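Local structure of mialostatin (Ixodes ricinus, 6ZTK) at residues T63-L68 / K83-Q88; S89-E94 / K101-P106; E59-V64 / S95-S100. The protein inhibits cysteine proteases, among them tick midgut cathepsins L, B and C and several host cathepsins, and so restrains digestion of blood proteins. All blocks are in the same frame, centred on the assembly; numbering follows the deposited sequence.

All three contacts belong to the cystatin fold, an antiparallel sheet wrapped round helix 41-52. Contact 1 pairs strands 60-74 and 78-92; contact 2 uses the second of these strands and contact 3 the first, each with the loop after strand 78-92. Contacts 2 and 3, with centres only about 4 Å apart, lie farther from the centre of the chain than contact 1, whose centre is 13 to 14 Å from theirs. Contacts 1 and 3 share Thr63 and Val64. Contact 1 closes before contact 2 opens, whereas the segments of contacts 2 and 3 alternate along the chain. The loop, corresponding to the appending structure of cystatins, is thereby held to both strands of the hairpin.

Contact 1 (T63-L68 / K83-Q88); sequences TVLELL and KFTTTQ
Within the hairpin of strands 60-74 and 78-92, Thr63 faces Thr87 and Val64 faces Thr86 in antiparallel pairing. Thr63 N reaches Thr87 O at 2.9 Å, and Thr87 N returns a bond to Thr63 O. Leu65 is then an extra residue, and it and Glu66 have backbone angles consistent with a classic beta bulge opposite Thr85. Thr85 O takes Leu65 N at 2.9 Å, the donor lying 38° out of the carbonyl plane, while Thr85 N bonds to Glu66 O. With chi1 55°, Thr85 OG1 sits between the backbone N and the carbonyl carbon, beside Leu65 CB, where it accepts a weak, bent bond from Glu66 N at 3.1 Å. A water joins this OG1 (2.8 Å) to Glu66 OE1 (3.0 Å), to which it donates. In cystatins this long hairpin curls round the helix, and here Val64, Leu67, Phe84 and Thr86 line its inner face. Val64 CG1 and Leu67 CD1 both rest on Phe84 CB, and helix 41-52 meets Val64 through His48 and Val51 and Leu67 through Phe43. At the bulge Leu65 points toward the partner strand, and its CG lies 3.8 Å from Thr87 CG2. Farther along, Leu68 N bonds to Lys83 O, and Leu68 CD1 approaches Thr85 CG2 at 4.0 Å, the two side chains crossing at about a right angle.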
loop_
_atom_site.group_PDB
_atom_site.type_symbol
_atom_site.label_atom_id
_atom_site.label_comp_id
_atom_site.label_asym_id
_atom_site.label_seq_id
_atom_site.Cartn_x
_atom_site.Cartn_y
_atom_site.Cartn_z
ATOM N N THR A 63 -5.879 -3.062 -4.852
ATOM C CA THR A 63 -5.916 -1.651 -4.551
ATOM C C THR A 63 -6.259 -1.452 -3.074
ATOM O O THR A 63 -6.646 -2.433 -2.428
ATOM C CB THR A 63 -6.858 -0.874 -5.497
ATOM O OG1 THR A 63 -6.637 0.515 -5.320
ATOM C CG2 THR A 63 -8.325 -1.187 -5.272
ATOM N N VAL A 64 -5.977 -0.277 -2.591
ATOM C CA VAL A 64 -6.202 0.112 -1.165
ATOM C C VAL A 64 -7.663 0.490 -0.962
ATOM O O VAL A 64 -8.177 1.390 -1.724
ATOM C CB VAL A 64 -5.299 1.257 -0.739
ATOM C CG1 VAL A 64 -5.494 1.547 0.734
ATOM C CG2 VAL A 64 -3.830 0.976 -1.000
ATOM N N LEU A 65 -8.289 -0.110 0.049
ATOM C CA LEU A 65 -9.628 0.389 0.509
ATOM C C LEU A 65 -9.485 1.421 1.607
ATOM O O LEU A 65 -10.007 2.559 1.468
ATOM C CB LEU A 65 -10.471 -0.778 0.983
ATOM C CG LEU A 65 -10.987 -1.725 -0.072
ATOM C CD1 LEU A 65 -11.662 -2.928 0.557
ATOM C CD2 LEU A 65 -11.964 -0.995 -1.024
ATOM N N GLU A 66 -8.739 1.134 2.660
ATOM C CA GLU A 66 -8.612 2.063 3.785
ATOM C C GLU A 66 -7.198 1.969 4.376
ATOM O O GLU A 66 -6.743 0.837 4.640
ATOM C CB GLU A 66 -9.640 1.709 4.851
ATOM C CG GLU A 66 -9.663 2.636 6.019
ATOM C CD GLU A 66 -10.772 2.339 7.024
ATOM O OE1 GLU A 66 -11.475 1.315 6.864
ATOM O OE2 GLU A 66 -10.850 3.081 8.033
ATOM N N LEU A 67 -6.607 3.126 4.629
ATOM C CA LEU A 67 -5.370 3.191 5.446
ATOM C C LEU A 67 -5.806 3.203 6.892
ATOM O O LEU A 67 -6.524 4.154 7.341
ATOM C CB LEU A 67 -4.549 4.402 5.033
ATOM C CG LEU A 67 -3.239 4.598 5.775
ATOM C CD1 LEU A 67 -2.290 3.416 5.599
ATOM C CD2 LEU A 67 -2.556 5.863 5.299
ATOM N N LEU A 68 -5.384 2.214 7.632
ATOM C CA LEU A 68 -5.785 2.046 9.044
ATOM C C LEU A 68 -4.821 2.704 9.993
ATOM O O LEU A 68 -5.262 3.217 11.036
ATOM C CB LEU A 68 -5.897 0.573 9.377
ATOM C CG LEU A 68 -6.907 -0.232 8.573
ATOM C CD1 LEU A 68 -6.766 -1.693 8.888
ATOM C CD2 LEU A 68 -8.342 0.221 8.864
ATOM N N LYS A 83 -0.452 0.164 7.645
ATOM C CA LYS A 83 -1.407 -0.949 7.753
ATOM C C LYS A 83 -2.696 -0.571 7.049
ATOM O O LYS A 83 -3.183 0.508 7.328
ATOM C CB LYS A 83 -1.708 -1.279 9.211
ATOM C CG LYS A 83 -2.654 -2.460 9.368
ATOM C CD LYS A 83 -3.028 -2.637 10.853
ATOM C CE LYS A 83 -4.018 -3.768 11.031
ATOM N NZ LYS A 83 -4.405 -3.884 12.467
ATOM N N PHE A 84 -3.103 -1.355 6.075
ATOM C CA PHE A 84 -4.226 -0.959 5.219
ATOM C C PHE A 84 -4.958 -2.167 4.708
ATOM O O PHE A 84 -4.392 -3.255 4.570
ATOM C CB PHE A 84 -3.687 -0.091 4.069
ATOM C CG PHE A 84 -2.533 -0.676 3.315
ATOM C CD1 PHE A 84 -2.700 -1.498 2.203
ATOM C CD2 PHE A 84 -1.275 -0.405 3.767
ATOM C CE1 PHE A 84 -1.624 -2.072 1.547
ATOM C CE2 PHE A 84 -0.194 -0.987 3.140
ATOM C CZ PHE A 84 -0.368 -1.813 2.026
ATOM N N THR A 85 -6.234 -2.006 4.403
ATOM C CA THR A 85 -7.018 -3.071 3.771
ATOM C C THR A 85 -6.915 -2.989 2.246
ATOM O O THR A 85 -6.781 -1.861 1.719
ATOM C CB THR A 85 -8.495 -3.020 4.229
ATOM O OG1 THR A 85 -8.978 -1.709 3.951
ATOM C CG2 THR A 85 -8.594 -3.348 5.686
ATOM N N THR A 86 -6.976 -4.109 1.575
ATOM C CA THR A 86 -6.911 -4.207 0.115
ATOM C C THR A 86 -8.084 -5.047 -0.415
ATOM O O THR A 86 -8.678 -5.857 0.336
ATOM C CB THR A 86 -5.573 -4.758 -0.414
ATOM O OG1 THR A 86 -5.415 -6.126 -0.039
ATOM C CG2 THR A 86 -4.426 -3.918 0.102
ATOM N N THR A 87 -8.295 -4.965 -1.710
ATOM C CA THR A 87 -9.229 -5.828 -2.455
ATOM C C THR A 87 -8.738 -5.855 -3.901
ATOM O O THR A 87 -7.932 -4.986 -4.257
ATOM C CB THR A 87 -10.652 -5.260 -2.316
ATOM O OG1 THR A 87 -11.592 -6.308 -2.625
ATOM C CG2 THR A 87 -10.855 -4.001 -3.084
ATOM N N GLN A 88 -9.213 -6.834 -4.659
ATOM C CA GLN A 88 -8.810 -6.976 -6.068
ATOM C C GLN A 88 -9.239 -5.725 -6.823
ATOM O O GLN A 88 -10.422 -5.275 -6.681
ATOM C CB GLN A 88 -9.433 -8.240 -6.644
ATOM C CG GLN A 88 -8.943 -8.598 -8.034
ATOM C CD GLN A 88 -9.570 -9.903 -8.484
ATOM O OE1 GLN A 88 -9.180 -10.987 -8.012
ATOM N NE2 GLN A 88 -10.539 -9.795 -9.364
HETATM O O HOH W 1 -11.356 -1.262 5.336
#

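Contact 2 (S89-E94 / K101-P106); sequences STCKIE and KELCQP. With SO4 (sulfate ion), chain D.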
loop_
_atom_site.group_PDB
_atom_site.type_symbol
_atom_site.label_atom_id
_atom_site.label_comp_id
_atom_site.label_asym_id
_atom_site.label_seq_id
_atom_site.Cartn_x
_atom_site.Cartn_y
_atom_site.Cartn_z
ATOM N N SER A 89 -8.347 -5.149 -7.637
ATOM C CA SER A 89 -8.701 -4.023 -8.528
ATOM C C SER A 89 -9.147 -4.598 -9.877
ATOM O O SER A 89 -9.025 -5.790 -10.117
ATOM C CB SER A 89 -7.590 -3.028 -8.771
ATOM O OG SER A 89 -6.689 -3.499 -9.789
ATOM N N THR A 90 -9.612 -3.698 -10.724
ATOM C CA THR A 90 -9.999 -4.051 -12.118
ATOM C C THR A 90 -8.827 -3.996 -13.081
ATOM O O THR A 90 -9.072 -4.244 -14.276
ATOM C CB THR A 90 -11.102 -3.105 -12.587
ATOM O OG1 THR A 90 -10.627 -1.769 -12.536
ATOM C CG2 THR A 90 -12.346 -3.301 -11.740
ATOM N N CYS A 91 -7.635 -3.637 -12.640
ATOM C CA CYS A 91 -6.451 -3.490 -13.531
ATOM C C CYS A 91 -5.742 -4.844 -13.685
ATOM O O CYS A 91 -5.183 -5.379 -12.689
ATOM C CB CYS A 91 -5.433 -2.529 -12.996
ATOM S SG CYS A 91 -5.860 -0.778 -13.174
ATOM N N LYS A 92 -5.698 -5.402 -14.903
ATOM C CA LYS A 92 -4.914 -6.617 -15.190
ATOM C C LYS A 92 -3.438 -6.209 -15.273
ATOM O O LYS A 92 -3.079 -5.306 -16.007
ATOM C CB LYS A 92 -5.353 -7.258 -16.511
ATOM C CG LYS A 92 -6.687 -7.927 -16.396
ATOM C CD LYS A 92 -7.162 -8.489 -17.700
ATOM C CE LYS A 92 -8.499 -9.174 -17.545
ATOM N NZ LYS A 92 -8.942 -9.676 -18.867
ATOM N N ILE A 93 -2.584 -6.899 -14.539
ATOM C CA ILE A 93 -1.141 -6.519 -14.505
ATOM C C ILE A 93 -0.475 -6.681 -15.900
ATOM O O ILE A 93 0.331 -5.856 -16.282
ATOM C CB ILE A 93 -0.478 -7.431 -13.474
ATOM C CG1 ILE A 93 -0.990 -7.122 -12.072
ATOM C CG2 ILE A 93 1.052 -7.350 -13.550
ATOM C CD1 ILE A 93 -0.763 -8.231 -11.068
ATOM N N GLU A 94 -0.811 -7.766 -16.578
ATOM C CA GLU A 94 -0.129 -8.142 -17.846
ATOM C C GLU A 94 -0.736 -7.384 -19.038
ATOM O O GLU A 94 -0.488 -7.771 -20.172
ATOM C CB GLU A 94 -0.190 -9.652 -18.021
ATOM C CG GLU A 94 0.599 -10.427 -16.979
ATOM C CD GLU A 94 0.116 -11.862 -16.824
ATOM O OE1 GLU A 94 -0.904 -12.096 -16.102
ATOM O OE2 GLU A 94 0.708 -12.771 -17.455
ATOM N N LYS A 101 -4.388 4.821 -8.489
ATOM C CA LYS A 101 -5.601 4.790 -7.658
ATOM C C LYS A 101 -6.826 5.065 -8.562
ATOM O O LYS A 101 -7.831 4.371 -8.429
ATOM C CB LYS A 101 -5.517 5.872 -6.563
ATOM C CG LYS A 101 -6.836 6.140 -5.833
ATOM C CD LYS A 101 -6.712 7.156 -4.721
ATOM C CE LYS A 101 -8.042 7.560 -4.117
ATOM N NZ LYS A 101 -7.935 8.853 -3.392
ATOM N N GLU A 102 -6.720 6.060 -9.381
ATOM C CA GLU A 102 -7.899 6.450 -10.235
ATOM C C GLU A 102 -8.332 5.302 -11.192
ATOM O O GLU A 102 -9.559 4.923 -11.327
ATOM C CB GLU A 102 -7.507 7.676 -11.061
ATOM C CG GLU A 102 -6.885 8.774 -10.227
ATOM C CD GLU A 102 -5.397 8.985 -10.487
ATOM O OE1 GLU A 102 -4.534 8.343 -9.828
ATOM O OE2 GLU A 102 -5.098 9.784 -11.405
ATOM N N LEU A 103 -7.359 4.696 -11.865
ATOM C CA LEU A 103 -7.716 3.662 -12.861
ATOM C C LEU A 103 -8.027 2.313 -12.199
ATOM O O LEU A 103 -8.948 1.593 -12.605
ATOM C CB LEU A 103 -6.539 3.539 -13.813
ATOM C CG LEU A 103 -6.754 2.595 -14.968
ATOM C CD1 LEU A 103 -7.949 3.082 -15.818
ATOM C CD2 LEU A 103 -5.519 2.473 -15.790
ATOM N N CYS A 104 -7.225 1.943 -11.186
ATOM C CA CYS A 104 -7.311 0.599 -10.617
ATOM C C CYS A 104 -8.322 0.585 -9.484
ATOM O O CYS A 104 -7.948 0.417 -8.314
ATOM C CB CYS A 104 -5.949 0.116 -10.200
ATOM S SG CYS A 104 -4.785 0.158 -11.602
ATOM N N GLN A 105 -9.582 0.845 -9.815
ATOM C CA GLN A 105 -10.648 0.844 -8.793
ATOM C C GLN A 105 -10.911 -0.539 -8.271
ATOM O O GLN A 105 -10.686 -1.546 -8.917
ATOM C CB GLN A 105 -11.945 1.398 -9.412
ATOM C CG GLN A 105 -11.789 2.867 -9.728
ATOM C CD GLN A 105 -11.824 3.721 -8.491
ATOM O OE1 GLN A 105 -12.768 3.618 -7.710
ATOM N NE2 GLN A 105 -10.789 4.509 -8.263
ATOM N N PRO A 106 -11.515 -0.666 -7.051
ATOM C CA PRO A 106 -11.886 -1.972 -6.548
ATOM C C PRO A 106 -12.926 -2.661 -7.426
ATOM O O PRO A 106 -13.906 -1.936 -7.829
ATOM C CB PRO A 106 -12.539 -1.674 -5.187
ATOM C CG PRO A 106 -12.189 -0.324 -4.870
ATOM C CD PRO A 106 -11.837 0.424 -6.129
HETATM S S SO4 D . -7.254 5.899 -0.640
HETATM O O1 SO4 D . -7.232 4.640 -1.350
HETATM O O2 SO4 D . -6.938 5.692 0.760
HETATM O O3 SO4 D . -8.579 6.451 -0.756
HETATM O O4 SO4 D . -6.299 6.825 -1.216
HETATM O O HOH W 2 -9.211 -0.645 -14.517
#
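Cys91 and Cys104 each hold SG anti to their own carbonyl carbon, beside the backbone N (chi1 -76° and -56°), and Cys91 SG meets Cys104 SG at 2.1 Å in a disulfide with chi3 -90°, a left-handed twist about the S-S bond. Leu103 adds an apolar neighbour, its CG 3.9 Å from Cys91 SG. Beside the bridge, Thr90 N donates to Gln105 O at 3.0 Å, almost in line with the carbonyl, and the same oxygen receives a CA-H...O contact from Ser89 CA at 3.2 Å. Ser89 and Pro106 thus form a single backbone bridge just where the chain bends at Thr90. Ser89 OG accepts from Cys91 N at 3.0 Å, an ST turn that ties the corner to the disulfide; the same OG also bonds to Tyr61 O on strand 60-74. Across the bend a water links Thr90 OG1 (2.7 Å) to Leu103 O, to which it donates. An inverse gamma turn runs through Cys104, and Gln105 NE2 reaches back with weak bonds to Lys101 O and Glu102 O. Lys101 NZ makes a long, weak bond to a sulfate, probably from the crystallisation liquor, that also binds His48. Covalent closure of Cys91 to Cys104, the first of the two disulfides, as in type 2 cystatins, probably limits how far the loop can move from the strand end; a single direct hydrogen bond, Thr90 N to Gln105 O, accompanies it across the two segments.

Contact 3 (E59-V64 / S95-S100); sequences EYYDTV and SGVEYS. Unlike the reference sequence in segment 95-100: Ser95 (reference Thr).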
loop_
_atom_site.group_PDB
_atom_site.type_symbol
_atom_site.label_atom_id
_atom_site.label_comp_id
_atom_site.label_asym_id
_atom_site.label_seq_id
_atom_site.Cartn_x
_atom_site.Cartn_y
_atom_site.Cartn_z
ATOM N N GLU A 59 -3.418 -12.028 -11.149
ATOM C CA GLU A 59 -3.811 -11.530 -12.488
ATOM C C GLU A 59 -4.056 -10.037 -12.419
ATOM O O GLU A 59 -3.673 -9.279 -13.326
ATOM C CB GLU A 59 -5.073 -12.259 -12.948
ATOM C CG GLU A 59 -5.666 -11.613 -14.179
ATOM C CD GLU A 59 -6.843 -12.328 -14.800
ATOM O OE1 GLU A 59 -7.404 -13.201 -14.123
ATOM O OE2 GLU A 59 -7.166 -11.964 -15.936
ATOM N N TYR A 60 -4.683 -9.594 -11.336
ATOM C CA TYR A 60 -5.052 -8.196 -11.124
ATOM C C TYR A 60 -4.210 -7.541 -10.032
ATOM O O TYR A 60 -3.921 -8.206 -9.011
ATOM C CB TYR A 60 -6.535 -8.035 -10.734
ATOM C CG TYR A 60 -7.519 -8.522 -11.755
ATOM C CD1 TYR A 60 -7.959 -9.835 -11.780
ATOM C CD2 TYR A 60 -7.984 -7.635 -12.683
ATOM C CE1 TYR A 60 -8.874 -10.261 -12.731
ATOM C CE2 TYR A 60 -8.909 -8.049 -13.643
ATOM C CZ TYR A 60 -9.350 -9.353 -13.655
ATOM O OH TYR A 60 -10.269 -9.719 -14.617
ATOM N N TYR A 61 -3.853 -6.264 -10.210
ATOM C CA TYR A 61 -3.395 -5.463 -9.066
ATOM C C TYR A 61 -4.434 -5.505 -7.937
ATOM O O TYR A 61 -5.651 -5.417 -8.214
ATOM C CB TYR A 61 -3.054 -4.021 -9.421
ATOM C CG TYR A 61 -1.810 -3.864 -10.249
ATOM C CD1 TYR A 61 -0.558 -3.993 -9.682
ATOM C CD2 TYR A 61 -1.901 -3.540 -11.583
ATOM C CE1 TYR A 61 0.598 -3.805 -10.446
ATOM C CE2 TYR A 61 -0.781 -3.352 -12.366
ATOM C CZ TYR A 61 0.479 -3.506 -11.789
ATOM O OH TYR A 61 1.612 -3.356 -12.574
ATOM N N ASP A 62 -3.958 -5.603 -6.692
ATOM C CA ASP A 62 -4.811 -5.120 -5.579
ATOM C C ASP A 62 -4.916 -3.610 -5.620
ATOM O O ASP A 62 -4.056 -2.884 -6.196
ATOM C CB ASP A 62 -4.266 -5.618 -4.244
ATOM C CG ASP A 62 -4.478 -7.085 -4.117
ATOM O OD1 ASP A 62 -5.533 -7.611 -4.614
ATOM O OD2 ASP A 62 -3.489 -7.716 -3.588
ATOM N N THR A 63 -5.879 -3.062 -4.852
ATOM C CA THR A 63 -5.916 -1.651 -4.551
ATOM C C THR A 63 -6.259 -1.452 -3.074
ATOM O O THR A 63 -6.646 -2.433 -2.428
ATOM C CB THR A 63 -6.858 -0.874 -5.497
ATOM O OG1 THR A 63 -6.637 0.515 -5.320
ATOM C CG2 THR A 63 -8.325 -1.187 -5.272
ATOM N N VAL A 64 -5.977 -0.277 -2.591
ATOM C CA VAL A 64 -6.202 0.112 -1.165
ATOM C C VAL A 64 -7.663 0.490 -0.962
ATOM O O VAL A 64 -8.177 1.390 -1.724
ATOM C CB VAL A 64 -5.299 1.257 -0.739
ATOM C CG1 VAL A 64 -5.494 1.547 0.734
ATOM C CG2 VAL A 64 -3.830 0.976 -1.000
ATOM N N SER A 95 -1.616 -6.423 -18.826
ATOM C CA SER A 95 -2.036 -5.490 -19.911
ATOM C C SER A 95 -1.000 -4.403 -20.207
ATOM O O SER A 95 -1.220 -3.513 -21.121
ATOM C CB SER A 95 -3.332 -4.861 -19.519
ATOM O OG SER A 95 -3.056 -4.009 -18.433
ATOM N N GLY A 96 0.072 -4.305 -19.432
ATOM C CA GLY A 96 1.042 -3.231 -19.620
ATOM C C GLY A 96 0.528 -1.927 -18.987
ATOM O O GLY A 96 1.062 -0.933 -19.290
ATOM N N VAL A 97 -0.577 -1.993 -18.236
ATOM C CA VAL A 97 -1.192 -0.803 -17.570
ATOM C C VAL A 97 -0.257 -0.317 -16.459
ATOM O O VAL A 97 0.230 -1.111 -15.732
ATOM C CB VAL A 97 -2.602 -1.113 -17.006
ATOM C CG1 VAL A 97 -2.607 -2.006 -15.760
ATOM C CG2 VAL A 97 -3.347 0.163 -16.691
ATOM N N GLU A 98 -0.058 0.993 -16.347
ATOM C CA GLU A 98 0.558 1.621 -15.157
ATOM C C GLU A 98 -0.477 1.617 -14.021
ATOM O O GLU A 98 -1.613 2.111 -14.248
ATOM C CB GLU A 98 0.955 3.039 -15.580
ATOM C CG GLU A 98 1.736 3.840 -14.564
ATOM C CD GLU A 98 1.917 5.311 -14.952
ATOM O OE1 GLU A 98 1.734 5.664 -16.151
ATOM O OE2 GLU A 98 2.220 6.118 -14.053
ATOM N N TYR A 99 -0.120 1.156 -12.805
ATOM C CA TYR A 99 -1.056 1.226 -11.655
ATOM C C TYR A 99 -1.289 2.703 -11.348
ATOM O O TYR A 99 -0.308 3.471 -11.244
ATOM C CB TYR A 99 -0.500 0.511 -10.413
ATOM C CG TYR A 99 -1.399 0.629 -9.204
ATOM C CD1 TYR A 99 -1.352 1.761 -8.399
ATOM C CD2 TYR A 99 -2.338 -0.345 -8.920
ATOM C CE1 TYR A 99 -2.226 1.936 -7.339
ATOM C CE2 TYR A 99 -3.239 -0.169 -7.883
ATOM C CZ TYR A 99 -3.185 0.968 -7.104
ATOM O OH TYR A 99 -4.043 1.130 -6.056
ATOM N N SER A 100 -2.539 3.060 -11.081
ATOM C CA SER A 100 -2.937 4.311 -10.389
ATOM C C SER A 100 -4.214 4.063 -9.597
ATOM O O SER A 100 -4.987 3.135 -9.922
ATOM C CB SER A 100 -3.114 5.455 -11.392
ATOM O OG SER A 100 -4.335 5.293 -12.101
HETATM O O HOH W 3 1.205 -3.428 -15.205
#
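Tyr99 directs the edge of its ring at the face of Tyr61, a T-shaped pair with centroids 5.6 Å apart and planes at 72°. The leading edge atom is Tyr99 CD2, 3.8 Å from Tyr61 CG. Tyr99 CB belongs to the same approach: it stands over the centre of the Tyr61 ring, 4.2 Å from the centroid and 6° off the normal, a CH-pi contact. Val97 meets the rim of that ring instead, near its plane, through CG1 at 4.1 Å from Tyr61 CE2. A water bridges Tyr61 OH and Val97 O, taking the hydroxyl proton of Tyr61 OH at 2.7 Å and donating to Val97 O at 2.6 Å.

A chi1 of 177° sets Tyr99 CG anti to its backbone N, and the side chain crosses that of Thr63 at about a right angle. Tyr99 CE2 comes to 3.3 Å from Asp62 O, and Tyr99 OH meets Thr63 OG1 at 2.8 Å, near the plane of the ring.

In the next shell, His48 of helix 41-52 supplies ND1 to the same hydroxyl, and Val51 of that helix touches the Tyr99 side chain. The disulfide is close by: Tyr61 packs on Cys91 and Tyr99 on Cys104, while Val97 packs on Leu103. Val97 N closes an ST turn on Ser95 OG. Asp62 turns away from the loop and forms a salt bridge with Arg58.

The contact thus joins the loop to the strand with aromatic surface rather than sheet pairing. Asp62 O is buried beside Tyr99 CE2 with no hydrogen-bond partner in the model, a small polar cost, while the Tyr99 hydroxyl has both Thr63 OG1 and His48 ND1 within reach and so ties loop, strand and helix together.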